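UPF0336 protein Rv0637 (Mycobacterium tuberculosis, PDB 5ZY8) is the HadC subunit of a probable (3R)-hydroxyacyl-[acyl-carrier-protein] dehydratase, built on a hot-dog fold. Local coordinates at residues I7-R13 and R106-V112. Numbering follows the deposited sequence.
Sequences IRGMIWR and RMDIHSV
Trp-12 and Met-107 form the hydrogen-bonded pair of this antiparallel seam: Trp-12 N gives a bond of 2.7 Å to Met-107 O, and Met-107 N returns one to Trp-12 O. Two residues along, past the non-hydrogen-bonded pair Ile-11 and Asp-108, Ile-109 N donates to Met-10 O at 3.0 Å. Before Ile-11 a type II turn from Ile-7 to Met-10, with Gly-9 at positive phi, leads into the sheet, and side chains take over.

Ile-109, from CB outward, meets the carbonyl oxygen of Ile-7 with CB and CG1, CG1 to O at 3.5 Å; CG1 also touches Met-10 CB, CG2 packs by Arg-8 CA, and CD1 ends on Ile-7 CD1, the two isoleucines crossing at about a right angle. Arg-8 runs out extended past Val-112. Its CG rests on Val-112 CG2, its guanidinium lays one face over Val-112 CB, and NH2 donates a hydrogen bond to Val-112 O at 2.8 Å, bent (133°) and slanting out of the guanidinium plane.

On the face with Ile-11, Arg-106 grips Asp-108 side-on, NE to OD1 and NH1 to OD2, nearly in the guanidinium plane and through both syn lone pairs. Ile-11 CG2, anti to its own nitrogen, rests on this salt bridge, 3.5 Å from Asp-108 OD1.

On the Trp-12 face packs helix 61-74, the central helix of the hot-dog fold: Met-107 and Ile-109 touch Phe-71, and the indole of Trp-12 meets Phe-71 edge-to-face while NE1 hydrogen-bonds Asp-70 OD1. Strand 11-19 is outermost in this chain's sheet; strand 102-113 lies between it and 120-129.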
loop_
_atom_site.group_PDB
_atom_site.type_symbol
_atom_site.label_atom_id
_atom_site.label_comp_id
_atom_site.label_asym_id
_atom_site.label_seq_id
_atom_site.Cartn_x
_atom_site.Cartn_y
_atom_site.Cartn_z
ATOM N N ILE C 7 -30.122 -6.361 11.546
ATOM C CA ILE C 7 -29.410 -6.530 10.287
ATOM C C ILE C 7 -29.382 -7.985 9.832
ATOM O O ILE C 7 -28.761 -8.288 8.806
ATOM C CB ILE C 7 -27.978 -5.975 10.386
ATOM C CG1 ILE C 7 -27.306 -6.502 11.655
ATOM C CG2 ILE C 7 -27.969 -4.451 10.357
ATOM C CD1 ILE C 7 -25.824 -6.292 11.701
ATOM N N ARG C 8 -30.079 -8.887 10.535
ATOM C CA ARG C 8 -29.945 -10.322 10.281
ATOM C C ARG C 8 -30.306 -10.690 8.848
ATOM O O ARG C 8 -31.358 -10.295 8.337
ATOM C CB ARG C 8 -30.811 -11.144 11.242
ATOM C CG ARG C 8 -30.362 -11.128 12.682
ATOM C CD ARG C 8 -31.516 -11.444 13.614
ATOM N NE ARG C 8 -31.268 -10.950 14.964
ATOM C CZ ARG C 8 -30.476 -11.550 15.847
ATOM N NH1 ARG C 8 -30.311 -11.023 17.057
ATOM N NH2 ARG C 8 -29.846 -12.674 15.522
ATOM N N GLY C 9 -29.403 -11.421 8.192
ATOM C CA GLY C 9 -29.671 -11.921 6.860
ATOM C C GLY C 9 -29.613 -10.888 5.763
ATOM O O GLY C 9 -30.132 -11.131 4.672
ATOM N N MET C 10 -29.038 -9.723 6.030
ATOM C CA MET C 10 -28.804 -8.759 4.967
ATOM C C MET C 10 -27.666 -9.224 4.060
ATOM O O MET C 10 -26.625 -9.695 4.533
ATOM C CB MET C 10 -28.491 -7.396 5.575
ATOM C CG MET C 10 -29.730 -6.541 5.778
ATOM S SD MET C 10 -29.449 -5.058 6.759
ATOM C CE MET C 10 -31.025 -4.230 6.541
ATOM N N ILE C 11 -27.874 -9.102 2.750
ATOM C CA ILE C 11 -26.852 -9.394 1.749
ATOM C C ILE C 11 -26.455 -8.060 1.144
ATOM O O ILE C 11 -27.309 -7.327 0.631
ATOM C CB ILE C 11 -27.344 -10.361 0.659
ATOM C CG1 ILE C 11 -27.661 -11.745 1.232
ATOM C CG2 ILE C 11 -26.327 -10.459 -0.476
ATOM C CD1 ILE C 11 -28.405 -12.644 0.263
ATOM N N TRP C 12 -25.161 -7.755 1.188
ATOM C CA TRP C 12 -24.638 -6.471 0.726
ATOM C C TRP C 12 -23.689 -6.746 -0.433
ATOM O O TRP C 12 -22.574 -7.232 -0.229
ATOM C CB TRP C 12 -23.961 -5.722 1.876
ATOM C CG TRP C 12 -23.640 -4.298 1.567
ATOM C CD1 TRP C 12 -22.453 -3.792 1.116
ATOM C CD2 TRP C 12 -24.544 -3.193 1.640
ATOM N NE1 TRP C 12 -22.556 -2.432 0.935
ATOM C CE2 TRP C 12 -23.833 -2.040 1.245
ATOM C CE3 TRP C 12 -25.886 -3.065 2.009
ATOM C CZ2 TRP C 12 -24.419 -0.779 1.207
ATOM C CZ3 TRP C 12 -26.464 -1.812 1.974
ATOM C CH2 TRP C 12 -25.734 -0.687 1.572
ATOM N N ARG C 13 -24.150 -6.471 -1.651
ATOM C CA ARG C 13 -23.310 -6.612 -2.831
ATOM C C ARG C 13 -22.456 -5.360 -3.008
ATOM O O ARG C 13 -22.976 -4.238 -3.014
ATOM C CB ARG C 13 -24.166 -6.874 -4.073
ATOM C CG ARG C 13 -24.615 -8.331 -4.212
ATOM C CD ARG C 13 -25.802 -8.489 -5.148
ATOM N NE ARG C 13 -26.976 -9.033 -4.466
ATOM C CZ ARG C 13 -28.237 -8.757 -4.798
ATOM N NH1 ARG C 13 -29.242 -9.302 -4.121
ATOM N NH2 ARG C 13 -28.494 -7.937 -5.810
ATOM N N ARG C 106 -19.267 -9.807 -1.900
ATOM C CA ARG C 106 -20.637 -9.881 -1.419
ATOM C C ARG C 106 -20.565 -10.263 0.047
ATOM O O ARG C 106 -20.043 -11.330 0.381
ATOM C CB ARG C 106 -21.454 -10.897 -2.225
ATOM C CG ARG C 106 -22.926 -10.954 -1.863
ATOM C CD ARG C 106 -23.575 -12.199 -2.438
ATOM N NE ARG C 106 -23.993 -13.150 -1.411
ATOM C CZ ARG C 106 -24.325 -14.416 -1.661
ATOM N NH1 ARG C 106 -24.701 -15.221 -0.669
ATOM N NH2 ARG C 106 -24.281 -14.877 -2.905
ATOM N N MET C 107 -21.039 -9.387 0.917
ATOM C CA MET C 107 -21.024 -9.642 2.347
ATOM C C MET C 107 -22.421 -10.041 2.806
ATOM O O MET C 107 -23.386 -9.311 2.563
ATOM C CB MET C 107 -20.556 -8.402 3.097
ATOM C CG MET C 107 -20.070 -8.655 4.496
ATOM S SD MET C 107 -20.086 -7.080 5.344
ATOM C CE MET C 107 -21.856 -6.835 5.472
ATOM N N ASP C 108 -22.525 -11.177 3.493
ATOM C CA ASP C 108 -23.756 -11.546 4.174
ATOM C C ASP C 108 -23.584 -11.402 5.680
ATOM O O ASP C 108 -22.503 -11.636 6.228
ATOM C CB ASP C 108 -24.170 -12.999 3.870
ATOM C CG ASP C 108 -24.262 -13.303 2.378
ATOM O OD1 ASP C 108 -24.148 -12.358 1.571
ATOM O OD2 ASP C 108 -24.475 -14.489 2.013
ATOM N N ILE C 109 -24.680 -11.082 6.356
ATOM C CA ILE C 109 -24.697 -11.129 7.812
ATOM C C ILE C 109 -24.976 -12.569 8.231
ATOM O O ILE C 109 -26.093 -13.079 8.074
ATOM C CB ILE C 109 -25.725 -10.167 8.404
ATOM C CG1 ILE C 109 -25.385 -8.742 7.973
ATOM C CG2 ILE C 109 -25.780 -10.343 9.922
ATOM C CD1 ILE C 109 -24.399 -8.040 8.863
ATOM N N HIS C 110 -23.941 -13.235 8.731
ATOM C CA HIS C 110 -24.021 -14.654 9.032
ATOM C C HIS C 110 -24.714 -14.894 10.364
ATOM O O HIS C 110 -25.502 -15.836 10.488
ATOM C CB HIS C 110 -22.617 -15.256 9.031
ATOM C CG HIS C 110 -22.591 -16.751 8.965
ATOM N ND1 HIS C 110 -22.413 -17.541 10.082
ATOM C CD2 HIS C 110 -22.705 -17.601 7.918
ATOM C CE1 HIS C 110 -22.421 -18.814 9.725
ATOM N NE2 HIS C 110 -22.595 -18.877 8.418
ATOM N N SER C 111 -24.453 -14.051 11.361
ATOM C CA SER C 111 -24.994 -14.242 12.699
ATOM C C SER C 111 -24.982 -12.904 13.415
ATOM O O SER C 111 -24.106 -12.068 13.177
ATOM C CB SER C 111 -24.174 -15.244 13.531
ATOM O OG SER C 111 -23.664 -16.309 12.755
ATOM N N VAL C 112 -25.943 -12.731 14.318
ATOM C CA VAL C 112 -26.006 -11.575 15.208
ATOM C C VAL C 112 -26.356 -12.115 16.584
ATOM O O VAL C 112 -27.338 -12.848 16.733
ATOM C CB VAL C 112 -27.045 -10.524 14.763
ATOM C CG1 VAL C 112 -27.066 -9.348 15.736
ATOM C CG2 VAL C 112 -26.771 -10.045 13.352
#